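KaiC-like domain-containing protein (Pyrococcus horikoshii, PDB 3BS4) is of unknown function, but its KaiC-like domain suggests kinship with the RecA-type ATPases, and it was crystallised with an unidentified peptide bound. Local coordinates at residues 4-9 / 43-48; 17-22 / 138-143. One frame throughout, in Å; residues are numbered along the deposited sequence.

Contact 1. Residues 4-9 / 43-48; sequences SWEIEE and SRKLKS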
loop_
_atom_site.group_PDB
_atom_site.type_symbol
_atom_site.label_atom_id
_atom_site.label_comp_id
_atom_site.label_asym_id
_atom_site.label_seq_id
_atom_site.Cartn_x
_atom_site.Cartn_y
_atom_site.Cartn_z
ATOM N N SER A 4 13.606 -0.189 6.878
ATOM C CA SER A 4 14.210 -0.253 5.547
ATOM C C SER A 4 13.173 -0.082 4.441
ATOM O O SER A 4 12.047 -0.589 4.543
ATOM C CB SER A 4 14.940 -1.577 5.346
ATOM O OG SER A 4 15.543 -1.661 4.063
ATOM N N TRP A 5 13.569 0.610 3.379
ATOM C CA TRP A 5 12.821 0.585 2.115
ATOM C C TRP A 5 12.848 -0.778 1.421
ATOM O O TRP A 5 12.099 -0.996 0.464
ATOM C CB TRP A 5 13.431 1.613 1.166
ATOM C CG TRP A 5 13.157 3.014 1.555
ATOM C CD1 TRP A 5 13.973 3.859 2.262
ATOM C CD2 TRP A 5 11.980 3.763 1.241
ATOM N NE1 TRP A 5 13.372 5.086 2.406
ATOM C CE2 TRP A 5 12.140 5.051 1.799
ATOM C CE3 TRP A 5 10.798 3.460 0.562
ATOM C CZ2 TRP A 5 11.162 6.044 1.693
ATOM C CZ3 TRP A 5 9.829 4.452 0.441
ATOM C CH2 TRP A 5 10.012 5.722 1.008
ATOM N N GLU A 6 13.741 -1.672 1.875
ATOM C CA GLU A 6 14.030 -2.971 1.240
ATOM C C GLU A 6 14.727 -2.853 -0.117
ATOM O O GLU A 6 14.817 -3.827 -0.881
ATOM C CB GLU A 6 12.772 -3.848 1.137
ATOM C CG GLU A 6 12.064 -4.073 2.475
ATOM C CD GLU A 6 12.883 -4.879 3.476
ATOM O OE1 GLU A 6 13.717 -5.721 3.064
ATOM O OE2 GLU A 6 12.671 -4.686 4.686
ATOM N N ILE A 7 15.213 -1.646 -0.390
ATOM C CA ILE A 7 15.966 -1.320 -1.586
ATOM C C ILE A 7 17.133 -0.483 -1.083
ATOM O O ILE A 7 16.941 0.615 -0.565
ATOM C CB ILE A 7 15.100 -0.545 -2.599
ATOM C CG1 ILE A 7 13.935 -1.432 -3.068
ATOM C CG2 ILE A 7 15.943 -0.065 -3.796
ATOM C CD1 ILE A 7 12.905 -0.713 -3.934
ATOM N N GLU A 8 18.337 -1.038 -1.205
ATOM C CA GLU A 8 19.524 -0.466 -0.577
ATOM C C GLU A 8 19.814 0.963 -1.032
ATOM O O GLU A 8 20.208 1.819 -0.231
ATOM C CB GLU A 8 20.735 -1.372 -0.834
ATOM C CG GLU A 8 22.014 -0.933 -0.113
ATOM C CD GLU A 8 22.050 -1.295 1.375
ATOM O OE1 GLU A 8 21.018 -1.749 1.939
ATOM O OE2 GLU A 8 23.135 -1.126 1.982
ATOM N N GLU A 9 19.599 1.230 -2.319
ATOM C CA GLU A 9 19.836 2.564 -2.861
ATOM C C GLU A 9 18.966 3.632 -2.201
ATOM O O GLU A 9 19.409 4.749 -1.979
ATOM C CB GLU A 9 19.638 2.560 -4.377
ATOM C CG GLU A 9 20.762 1.834 -5.116
ATOM C CD GLU A 9 21.977 2.722 -5.376
ATOM O OE1 GLU A 9 22.190 3.722 -4.645
ATOM O OE2 GLU A 9 22.735 2.421 -6.325
ATOM N N SER A 43 6.606 -8.062 -0.723
ATOM C CA SER A 43 7.115 -9.427 -0.635
ATOM C C SER A 43 8.267 -9.514 0.378
ATOM O O SER A 43 8.376 -10.502 1.119
ATOM C CB SER A 43 7.548 -9.942 -2.010
ATOM O OG SER A 43 8.766 -9.354 -2.429
ATOM N N ARG A 44 9.106 -8.484 0.438
ATOM C CA ARG A 44 10.246 -8.491 1.359
ATOM C C ARG A 44 9.804 -8.344 2.810
ATOM O O ARG A 44 10.389 -8.966 3.691
ATOM C CB ARG A 44 11.254 -7.399 1.000
ATOM C CG ARG A 44 11.983 -7.650 -0.311
ATOM C CD ARG A 44 13.321 -8.323 -0.062
ATOM N NE ARG A 44 14.163 -7.490 0.801
ATOM C CZ ARG A 44 15.482 -7.620 0.930
ATOM N NH1 ARG A 44 16.136 -8.546 0.239
ATOM N NH2 ARG A 44 16.151 -6.810 1.743
ATOM N N LYS A 45 8.769 -7.539 3.056
ATOM C CA LYS A 45 8.276 -7.368 4.426
ATOM C C LYS A 45 7.635 -8.664 4.924
ATOM O O LYS A 45 7.795 -9.029 6.100
ATOM C CB LYS A 45 7.294 -6.189 4.533
ATOM C CG LYS A 45 7.904 -4.843 4.159
ATOM C CD LYS A 45 9.120 -4.535 5.013
ATOM C CE LYS A 45 9.573 -3.088 4.896
ATOM N NZ LYS A 45 10.856 -2.870 5.637
ATOM N N LEU A 46 6.935 -9.357 4.026
ATOM C CA LEU A 46 6.331 -10.648 4.358
ATOM C C LEU A 46 7.405 -11.696 4.622
ATOM O O LEU A 46 7.328 -12.432 5.618
ATOM C CB LEU A 46 5.417 -11.127 3.242
ATOM C CG LEU A 46 4.014 -10.524 3.189
ATOM C CD1 LEU A 46 3.331 -10.892 1.876
ATOM C CD2 LEU A 46 3.205 -10.992 4.403
ATOM N N LYS A 47 8.409 -11.749 3.748
ATOM C CA LYS A 47 9.451 -12.791 3.848
ATOM C C LYS A 47 10.336 -12.593 5.067
ATOM O O LYS A 47 10.999 -13.538 5.511
ATOM C CB LYS A 47 10.316 -12.841 2.583
ATOM C CG LYS A 47 9.654 -13.513 1.433
ATOM C CD LYS A 47 10.495 -13.312 0.182
ATOM C CE LYS A 47 9.915 -14.026 -0.995
ATOM N NZ LYS A 47 10.701 -13.711 -2.225
ATOM N N SER A 48 10.345 -11.377 5.609
ATOM C CA SER A 48 11.111 -11.053 6.808
ATOM C C SER A 48 10.284 -11.218 8.092
ATOM O O SER A 48 10.655 -10.707 9.156
ATOM C CB SER A 48 11.681 -9.639 6.700
ATOM O OG SER A 48 12.580 -9.554 5.615
#
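Glu6 and Arg44 each set CG beside their own backbone N and anti to the carbonyl carbon (chi1 -55° and -69°), and further bends, at chi2 in Glu6 and at chi2 and chi3 in Arg44, let the two side chains meet at an angle. Arg44 grips the carboxylate side-on, with both nitrogens on one oxygen: NE lies 2.9 Å and NH2 3.0 Å from Glu6 OE1. That oxygen sits close to the guanidinium plane, yet the carboxylate is turned 57° from it, so this is a shared single-oxygen grip and not a flat two-by-two pairing. Nearer the backbone, Glu6 CB packs 3.9 Å from Arg44 CB, while Glu6 O lies over one face of the guanidinium.

The other oxygen serves Lys45: NZ reaches Glu6 OE2 at 2.7 Å on its anti lone pair, completing a salt-bridge network of three residues. These side chains, with the carbonyl of Ser4, join the loop leading into helix 8-14 to the C-terminal end of helix 34-47, which packs beside the central sheet of the KaiC-like domain. Lys45 NZ also donates to Ser4 O at 2.8 Å, tilted from the carbonyl plane, and Tyr142 OH of strand 141-146 lies close by, so the ammonium of this buried lysine has three oxygen neighbours. An ST turn shapes the loop: Glu6 N donates to Ser4 OG at 2.8 Å, and this hydroxyl is also hydrogen-bonded to Asp11 of helix 8-14. Glu6 has its CB turned toward helix 34-47, whereas the CB atoms of Trp5 and Ile7 point away from it.

Contact 2. Residues 17-22 / 138-143; sequences IKKHSL and GRELYG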
loop_
_atom_site.group_PDB
_atom_site.type_symbol
_atom_site.label_atom_id
_atom_site.label_comp_id
_atom_site.label_asym_id
_atom_site.label_seq_id
_atom_site.Cartn_x
_atom_site.Cartn_y
_atom_site.Cartn_z
ATOM N N ILE A 17 12.917 4.643 6.534
ATOM C CA ILE A 17 11.586 5.204 6.741
ATOM C C ILE A 17 11.308 5.464 8.217
ATOM O O ILE A 17 11.486 4.578 9.044
ATOM C CB ILE A 17 10.515 4.225 6.222
ATOM C CG1 ILE A 17 10.736 3.940 4.728
ATOM C CG2 ILE A 17 9.102 4.779 6.495
ATOM C CD1 ILE A 17 10.017 2.701 4.223
ATOM N N LYS A 18 10.861 6.677 8.531
ATOM C CA LYS A 18 10.395 7.009 9.867
ATOM C C LYS A 18 9.182 6.146 10.208
ATOM O O LYS A 18 8.181 6.135 9.487
ATOM C CB LYS A 18 10.049 8.495 9.952
ATOM C CG LYS A 18 9.507 8.913 11.295
ATOM C CD LYS A 18 9.292 10.412 11.369
ATOM C CE LYS A 18 9.256 10.905 12.810
ATOM N NZ LYS A 18 8.232 10.243 13.672
ATOM N N LYS A 19 9.293 5.392 11.294
ATOM C CA LYS A 19 8.235 4.496 11.716
ATOM C C LYS A 19 6.874 5.210 11.790
ATOM O O LYS A 19 6.766 6.333 12.296
ATOM C CB LYS A 19 8.600 3.854 13.058
ATOM C CG LYS A 19 7.616 2.804 13.526
ATOM C CD LYS A 19 8.191 2.019 14.692
ATOM C CE LYS A 19 7.123 1.213 15.406
ATOM N NZ LYS A 19 7.805 0.263 16.340
ATOM N N HIS A 20 5.856 4.553 11.239
ATOM C CA HIS A 20 4.463 5.020 11.224
ATOM C C HIS A 20 4.122 5.994 10.108
ATOM O O HIS A 20 3.005 6.500 10.052
ATOM C CB HIS A 20 3.990 5.594 12.569
ATOM C CG HIS A 20 4.051 4.615 13.694
ATOM N ND1 HIS A 20 4.563 4.942 14.932
ATOM C CD2 HIS A 20 3.680 3.316 13.769
ATOM C CE1 HIS A 20 4.492 3.887 15.724
ATOM N NE2 HIS A 20 3.968 2.886 15.042
ATOM N N SER A 21 5.085 6.247 9.228
ATOM C CA SER A 21 4.863 7.126 8.105
ATOM C C SER A 21 3.838 6.541 7.141
ATOM O O SER A 21 3.608 5.329 7.130
ATOM C CB SER A 21 6.181 7.353 7.373
ATOM O OG SER A 21 7.062 8.107 8.208
ATOM N N LEU A 22 3.253 7.428 6.336
ATOM C CA LEU A 22 2.469 7.039 5.172
ATOM C C LEU A 22 3.324 7.359 3.954
ATOM O O LEU A 22 3.805 8.490 3.804
ATOM C CB LEU A 22 1.160 7.832 5.109
ATOM C CG LEU A 22 0.285 7.666 3.862
ATOM C CD1 LEU A 22 -0.136 6.199 3.622
ATOM C CD2 LEU A 22 -0.921 8.571 4.014
ATOM N N GLY A 138 8.231 -8.213 18.575
ATOM C CA GLY A 138 9.408 -8.426 17.731
ATOM C C GLY A 138 9.152 -8.254 16.242
ATOM O O GLY A 138 10.021 -8.550 15.421
ATOM N N ARG A 139 7.955 -7.773 15.902
ATOM C CA ARG A 139 7.562 -7.566 14.507
ATOM C C ARG A 139 7.190 -6.124 14.255
ATOM O O ARG A 139 6.880 -5.371 15.182
ATOM C CB ARG A 139 6.378 -8.458 14.127
ATOM C CG ARG A 139 6.765 -9.894 14.003
ATOM C CD ARG A 139 5.633 -10.763 13.508
ATOM N NE ARG A 139 6.084 -12.148 13.473
ATOM C CZ ARG A 139 6.022 -12.973 14.514
ATOM N NH1 ARG A 139 5.472 -12.566 15.654
ATOM N NH2 ARG A 139 6.499 -14.216 14.405
ATOM N N GLU A 140 7.281 -5.734 12.985
ATOM C CA GLU A 140 6.694 -4.487 12.526
ATOM C C GLU A 140 5.387 -4.782 11.791
ATOM O O GLU A 140 5.227 -5.854 11.206
ATOM C CB GLU A 140 7.667 -3.730 11.618
ATOM C CG GLU A 140 8.832 -3.093 12.362
ATOM C CD GLU A 140 8.410 -2.023 13.354
ATOM O OE1 GLU A 140 7.351 -1.372 13.164
ATOM O OE2 GLU A 140 9.152 -1.818 14.344
ATOM N N LEU A 141 4.458 -3.824 11.852
ATOM C CA LEU A 141 3.199 -3.898 11.112
ATOM C C LEU A 141 3.252 -2.945 9.929
ATOM O O LEU A 141 3.598 -1.765 10.076
ATOM C CB LEU A 141 2.002 -3.540 12.002
ATOM C CG LEU A 141 0.619 -3.459 11.342
ATOM C CD1 LEU A 141 0.175 -4.799 10.739
ATOM C CD2 LEU A 141 -0.421 -2.927 12.340
ATOM N N TYR A 142 2.920 -3.474 8.762
ATOM C CA TYR A 142 2.870 -2.655 7.552
ATOM C C TYR A 142 1.492 -2.766 6.951
ATOM O O TYR A 142 0.884 -3.824 7.025
ATOM C CB TYR A 142 3.884 -3.153 6.529
ATOM C CG TYR A 142 5.300 -2.970 6.985
ATOM C CD1 TYR A 142 5.947 -1.748 6.818
ATOM C CD2 TYR A 142 6.000 -4.018 7.600
ATOM C CE1 TYR A 142 7.274 -1.570 7.249
ATOM C CE2 TYR A 142 7.305 -3.842 8.036
ATOM C CZ TYR A 142 7.938 -2.630 7.854
ATOM O OH TYR A 142 9.247 -2.466 8.267
ATOM N N GLY A 143 1.012 -1.681 6.342
ATOM C CA GLY A 143 -0.220 -1.734 5.546
ATOM C C GLY A 143 0.088 -1.371 4.111
ATOM O O GLY A 143 1.009 -0.580 3.836
#
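A type II beta turn from Lys18 to Ser21, just ahead of strand 22-27, carries one half of this surface salt bridge; the other half stands on Glu140, immediately before strand 141-146. Lys19 NZ lies 3.2 Å from Glu140 OE2 and donates to its syn lone pair, the side facing the other oxygen. Glu140 OE1 is 3.6 Å from Lys19 NZ, so the ammonium favours one oxygen while staying near both. The lysine aliphatic end also takes part, with Lys19 CE 3.4 Å from Glu140 OE1.

Two different chain shapes make the meeting possible. Lys19 places CG opposite its backbone N (chi1 -175°) and then runs extended to NZ. It has a wide gap to span, since Lys19 CA and Glu140 CA are 9.2 Å apart. Glu140 bends at chi2 (-63°), which brings its carboxylate to the ammonium of Lys19. Lys19 CG sits over the centre of one face of the His20 ring, which probably limits how the start of the chain can move. Without the carboxylate, as with an alanine at Glu140, the Lys19 ammonium would probably lose its charged mate and its long chain be freer to swing.

The turn has its own lock: Lys18 O accepts from Ser21 N and, at 2.6 Å, from Ser21 OG, both arriving from one face of the carbonyl plane. Only 88 Å² is buried between the segments, which fits a single pair of charged ends bridging two loops. Glu140 N is tied to Asn50, just before strand 51-56, and His20 N to Thr184 at the start of strand 184-190, which lies between strands 141-146 and 22-27 in the sheet.

Overall arrangement
From the N terminus, the chain enters contact 1 at residues 4-9, passes through helix 8-14 and enters contact 2 at 17-22. Strand 22-27 and helix 34-47 then bring it back to residues 43-48, closing contact 1 after 33 intervening residues. Contact 2 closes much later, at 138-143, so the two loops cross. Their centres are about 12 Å apart and they touch directly: the buried lysine of contact 1 also reaches strand 141-146 of contact 2, and Trp5 packs on Ile17. Together they tie the N-terminal segment and the first crossover helix to the N-terminal ends of strands 22-27 and 141-146, the two neighbours of strand 184-190 in the sheet.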